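Local atomic coordinates of probable protein phosphatase 2C 50 (Oryza sativa subsp. japonica, PDB entry 5ZCG), a protein that probably removes phosphate from phosphoserine and phosphothreonine residues of other proteins, as a magnesium-dependent phosphatase of the PP2C family. Residues T145-V157 with V234-L246. The protein carries 5 engineered substitutions. Residues are numbered along the deposited sequence; the frame is centred on the assembly and turned at random.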
loop_
_atom_site.group_PDB
_atom_site.type_symbol
_atom_site.label_atom_id
_atom_site.label_comp_id
_atom_site.label_asym_id
_atom_site.label_seq_id
_atom_site.Cartn_x
_atom_site.Cartn_y
_atom_site.Cartn_z
ATOM N N THR A 145 1.309 -2.094 -2.753
ATOM C CA THR A 145 2.168 -1.737 -3.864
ATOM C C THR A 145 1.784 -2.567 -5.077
ATOM O O THR A 145 1.005 -3.522 -4.991
ATOM C CB THR A 145 3.637 -1.975 -3.535
ATOM O OG1 THR A 145 3.938 -3.374 -3.679
ATOM C CG2 THR A 145 3.931 -1.550 -2.117
ATOM N N ALA A 146 2.344 -2.194 -6.221
ATOM C CA ALA A 146 2.133 -2.942 -7.453
ATOM C C ALA A 146 3.363 -2.716 -8.314
ATOM O O ALA A 146 3.563 -1.611 -8.822
ATOM C CB ALA A 146 0.860 -2.491 -8.173
ATOM N N VAL A 147 4.193 -3.739 -8.468
ATOM C CA VAL A 147 5.287 -3.688 -9.425
ATOM C C VAL A 147 5.033 -4.801 -10.430
ATOM O O VAL A 147 4.932 -5.977 -10.055
ATOM C CB VAL A 147 6.671 -3.804 -8.750
ATOM C CG1 VAL A 147 6.803 -5.075 -7.919
ATOM C CG2 VAL A 147 7.786 -3.702 -9.784
ATOM N N VAL A 148 4.845 -4.427 -11.693
ATOM C CA VAL A 148 4.504 -5.403 -12.716
ATOM C C VAL A 148 5.477 -5.274 -13.877
ATOM O O VAL A 148 5.980 -4.190 -14.189
ATOM C CB VAL A 148 3.036 -5.270 -13.200
ATOM C CG1 VAL A 148 2.082 -5.110 -12.009
ATOM C CG2 VAL A 148 2.881 -4.127 -14.186
ATOM N N ALA A 149 5.745 -6.414 -14.500
ATOM C CA ALA A 149 6.620 -6.524 -15.653
ATOM C C ALA A 149 5.886 -7.313 -16.724
ATOM O O ALA A 149 5.539 -8.483 -16.521
ATOM C CB ALA A 149 7.940 -7.204 -15.287
ATOM N N LEU A 150 5.619 -6.657 -17.842
ATOM C CA LEU A 150 5.186 -7.318 -19.056
ATOM C C LEU A 150 6.428 -7.785 -19.796
ATOM O O LEU A 150 7.341 -6.995 -20.050
ATOM C CB LEU A 150 4.357 -6.357 -19.911
ATOM C CG LEU A 150 3.884 -6.801 -21.294
ATOM C CD1 LEU A 150 2.554 -6.127 -21.596
ATOM C CD2 LEU A 150 4.915 -6.461 -22.357
ATOM N N VAL A 151 6.478 -9.070 -20.115
ATOM C CA VAL A 151 7.621 -9.673 -20.776
ATOM C C VAL A 151 7.150 -10.219 -22.115
ATOM O O VAL A 151 6.163 -10.959 -22.179
ATOM C CB VAL A 151 8.254 -10.790 -19.925
ATOM C CG1 VAL A 151 9.404 -11.427 -20.676
ATOM C CG2 VAL A 151 8.704 -10.241 -18.566
ATOM N N CYS A 152 7.841 -9.838 -23.179
ATOM C CA CYS A 152 7.674 -10.459 -24.484
ATOM C C CYS A 152 9.060 -10.765 -25.027
ATOM O O CYS A 152 10.071 -10.554 -24.349
ATOM C CB CYS A 152 6.858 -9.567 -25.433
ATOM S SG CYS A 152 7.672 -8.041 -25.940
ATOM N N SER A 153 9.113 -11.280 -26.254
ATOM C CA SER A 153 10.386 -11.750 -26.789
ATOM C C SER A 153 11.392 -10.615 -26.924
ATOM O O SER A 153 12.593 -10.812 -26.712
ATOM C CB SER A 153 10.165 -12.428 -28.141
ATOM O OG SER A 153 9.088 -13.339 -28.056
ATOM N N SER A 154 10.921 -9.418 -27.273
ATOM C CA SER A 154 11.807 -8.314 -27.612
ATOM C C SER A 154 11.918 -7.240 -26.538
ATOM O O SER A 154 12.892 -6.483 -26.559
ATOM C CB SER A 154 11.361 -7.657 -28.928
ATOM O OG SER A 154 10.113 -7.009 -28.766
ATOM N N HIS A 155 10.955 -7.137 -25.622
ATOM C CA HIS A 155 10.917 -6.022 -24.684
ATOM C C HIS A 155 10.422 -6.477 -23.319
ATOM O O HIS A 155 9.676 -7.452 -23.199
ATOM C CB HIS A 155 10.002 -4.886 -25.188
ATOM C CG HIS A 155 10.509 -4.199 -26.419
ATOM N ND1 HIS A 155 10.402 -4.750 -27.679
ATOM C CD2 HIS A 155 11.136 -3.010 -26.580
ATOM C CE1 HIS A 155 10.939 -3.929 -28.564
ATOM N NE2 HIS A 155 11.393 -2.866 -27.922
ATOM N N VAL A 156 10.855 -5.753 -22.291
ATOM C CA VAL A 156 10.259 -5.797 -20.962
ATOM C C VAL A 156 9.695 -4.414 -20.657
ATOM O O VAL A 156 10.394 -3.407 -20.818
ATOM C CB VAL A 156 11.289 -6.220 -19.898
ATOM C CG1 VAL A 156 10.673 -6.146 -18.513
ATOM C CG2 VAL A 156 11.824 -7.616 -20.201
ATOM N N VAL A 157 8.436 -4.356 -20.230
ATOM C CA VAL A 157 7.796 -3.099 -19.848
ATOM C C VAL A 157 7.421 -3.170 -18.375
ATOM O O VAL A 157 6.671 -4.058 -17.956
ATOM C CB VAL A 157 6.562 -2.795 -20.710
ATOM C CG1 VAL A 157 6.069 -1.382 -20.430
ATOM C CG2 VAL A 157 6.900 -2.965 -22.174
ATOM N N VAL A 234 10.234 1.281 -20.494
ATOM C CA VAL A 234 10.258 0.360 -21.627
ATOM C C VAL A 234 11.712 0.010 -21.917
ATOM O O VAL A 234 12.518 0.898 -22.222
ATOM C CB VAL A 234 9.581 0.963 -22.869
ATOM C CG1 VAL A 234 9.554 -0.057 -24.000
ATOM C CG2 VAL A 234 8.178 1.438 -22.536
ATOM N N VAL A 235 12.062 -1.268 -21.805
ATOM C CA VAL A 235 13.456 -1.670 -21.967
ATOM C C VAL A 235 13.546 -2.783 -23.006
ATOM O O VAL A 235 13.044 -3.898 -22.790
ATOM C CB VAL A 235 14.091 -2.070 -20.618
ATOM C CG1 VAL A 235 13.198 -3.004 -19.831
ATOM C CG2 VAL A 235 15.461 -2.699 -20.826
ATOM N N PRO A 236 14.136 -2.513 -24.166
ATOM C CA PRO A 236 14.351 -3.586 -25.139
ATOM C C PRO A 236 15.314 -4.622 -24.579
ATOM O O PRO A 236 16.300 -4.291 -23.916
ATOM C CB PRO A 236 14.938 -2.858 -26.356
ATOM C CG PRO A 236 15.409 -1.531 -25.837
ATOM C CD PRO A 236 14.512 -1.190 -24.690
ATOM N N ARG A 237 15.007 -5.889 -24.831
ATOM C CA ARG A 237 15.845 -6.956 -24.316
ATOM C C ARG A 237 17.171 -6.973 -25.068
ATOM O O ARG A 237 17.255 -6.574 -26.231
ATOM C CB ARG A 237 15.118 -8.295 -24.425
ATOM C CG ARG A 237 13.998 -8.432 -23.397
ATOM C CD ARG A 237 13.152 -9.668 -23.631
ATOM N NE ARG A 237 13.900 -10.901 -23.408
ATOM C CZ ARG A 237 13.338 -12.084 -23.174
ATOM N NH1 ARG A 237 12.018 -12.196 -23.128
ATOM N NH2 ARG A 237 14.095 -13.155 -22.982
ATOM N N ALA A 238 18.214 -7.446 -24.391
ATOM C CA ALA A 238 19.577 -7.334 -24.883
ATOM C C ALA A 238 20.290 -8.674 -24.795
ATOM O O ALA A 238 19.816 -9.624 -24.164
ATOM C CB ALA A 238 20.374 -6.274 -24.108
ATOM N N LYS A 239 21.444 -8.729 -25.463
ATOM C CA LYS A 239 22.255 -9.942 -25.496
ATOM C C LYS A 239 22.642 -10.408 -24.094
ATOM O O LYS A 239 22.602 -11.609 -23.800
ATOM C CB LYS A 239 23.507 -9.691 -26.346
ATOM C CG LYS A 239 24.509 -8.715 -25.716
ATOM C CD LYS A 239 24.920 -7.590 -26.649
ATOM C CE LYS A 239 25.725 -6.525 -25.906
ATOM N NZ LYS A 239 24.905 -5.812 -24.881
ATOM N N ASP A 240 23.012 -9.479 -23.215
ATOM C CA ASP A 240 23.570 -9.811 -21.910
ATOM C C ASP A 240 22.523 -9.930 -20.805
ATOM O O ASP A 240 22.895 -9.985 -19.628
ATOM C CB ASP A 240 24.626 -8.772 -21.521
ATOM C CG ASP A 240 24.252 -7.368 -21.959
ATOM O OD1 ASP A 240 23.100 -7.164 -22.399
ATOM O OD2 ASP A 240 25.111 -6.466 -21.868
ATOM N N ASP A 241 21.238 -9.983 -21.145
ATOM C CA ASP A 241 20.210 -10.153 -20.125
ATOM C C ASP A 241 20.316 -11.530 -19.480
ATOM O O ASP A 241 20.375 -12.551 -20.173
ATOM C CB ASP A 241 18.819 -9.974 -20.728
ATOM C CG ASP A 241 18.559 -8.558 -21.199
ATOM O OD1 ASP A 241 19.166 -7.618 -20.640
ATOM O OD2 ASP A 241 17.736 -8.389 -22.125
ATOM N N ASP A 242 20.352 -11.555 -18.148
ATOM C CA ASP A 242 20.343 -12.791 -17.376
ATOM C C ASP A 242 18.945 -13.096 -16.844
ATOM O O ASP A 242 18.388 -14.162 -17.117
ATOM C CB ASP A 242 21.354 -12.701 -16.226
ATOM C CG ASP A 242 22.759 -12.394 -16.708
ATOM O OD1 ASP A 242 23.386 -13.272 -17.341
ATOM O OD2 ASP A 242 23.231 -11.264 -16.462
ATOM N N CYS A 243 18.370 -12.174 -16.077
ATOM C CA CYS A 243 17.108 -12.446 -15.403
ATOM C C CYS A 243 16.515 -11.142 -14.892
ATOM O O CYS A 243 17.181 -10.103 -14.836
ATOM C CB CYS A 243 17.301 -13.426 -14.240
ATOM S SG CYS A 243 18.581 -12.923 -13.060
ATOM N N LEU A 244 15.247 -11.228 -14.499
ATOM C CA LEU A 244 14.510 -10.160 -13.841
ATOM C C LEU A 244 14.207 -10.585 -12.413
ATOM O O LEU A 244 13.879 -11.750 -12.168
ATOM C CB LEU A 244 13.189 -9.861 -14.559
ATOM C CG LEU A 244 13.185 -9.000 -15.818
ATOM C CD1 LEU A 244 11.757 -8.818 -16.298
ATOM C CD2 LEU A 244 13.843 -7.662 -15.562
ATOM N N ILE A 245 14.291 -9.638 -11.482
ATOM C CA ILE A 245 13.974 -9.881 -10.078
ATOM C C ILE A 245 12.892 -8.891 -9.666
ATOM O O ILE A 245 13.146 -7.683 -9.581
ATOM C CB ILE A 245 15.205 -9.746 -9.172
ATOM C CG1 ILE A 245 16.258 -10.797 -9.532
ATOM C CG2 ILE A 245 14.798 -9.859 -7.704
ATOM C CD1 ILE A 245 17.678 -10.339 -9.274
ATOM N N LEU A 246 11.690 -9.398 -9.408
ATOM C CA LEU A 246 10.623 -8.613 -8.805
ATOM C C LEU A 246 10.502 -9.028 -7.346
ATOM O O LEU A 246 10.511 -10.222 -7.042
ATOM C CB LEU A 246 9.291 -8.835 -9.526
ATOM C CG LEU A 246 9.213 -8.592 -11.033
ATOM C CD1 LEU A 246 9.554 -9.862 -11.814
ATOM C CD2 LEU A 246 7.819 -8.087 -11.404
#
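Val234 lies beside Val157, both side chains pointing the same way, with Val234 CG2 4.1 Å from Val157 CG1. Next along, Val235 and Val156 form an antiparallel hydrogen-bonded pair: Val156 N gives a nearly straight bond to Val235 O (176°), and Val235 N returns one to Val156 O. A chi1 of 47° puts Val235 CG1 between its own backbone N and carbonyl carbon, a tight 3.0 Å from Val156 O and against Val156 CB. Pro236 meets the imidazole of His155 obliquely, His155 CD2 lying 3.6 Å from Pro236 CA; Ser154 OG approaches His155 ND1 in the ring plane, though the bond as modelled is doubtfully short. Arg237 then clasps the turn between the two strands of the hairpin. Arg237 N binds Ser154 O at 2.8 Å, and a bend at chi3 (67°) lets Arg237 NH1 donate a bent hydrogen bond of 2.8 Å to Cys152 O from above the carbonyl plane, while Ser153 O sits over one guanidinium face. Past the type I turn from Ala238 to Asp241 the chain doubles back in the other sheet. There Leu244 CD1 meets Val156 CG1 tip to tip at 3.6 Å, and Leu246 CD2 packs on Ala149 CB at 4.0 Å. The contact thus spans the PP2C beta-sandwich: strand 231-236 edges the hairpin in one sheet, strand 241-247 faces it from the other beside strand 165-170, and helix 99-118 packs on the outer side through Phe107 and Trp103.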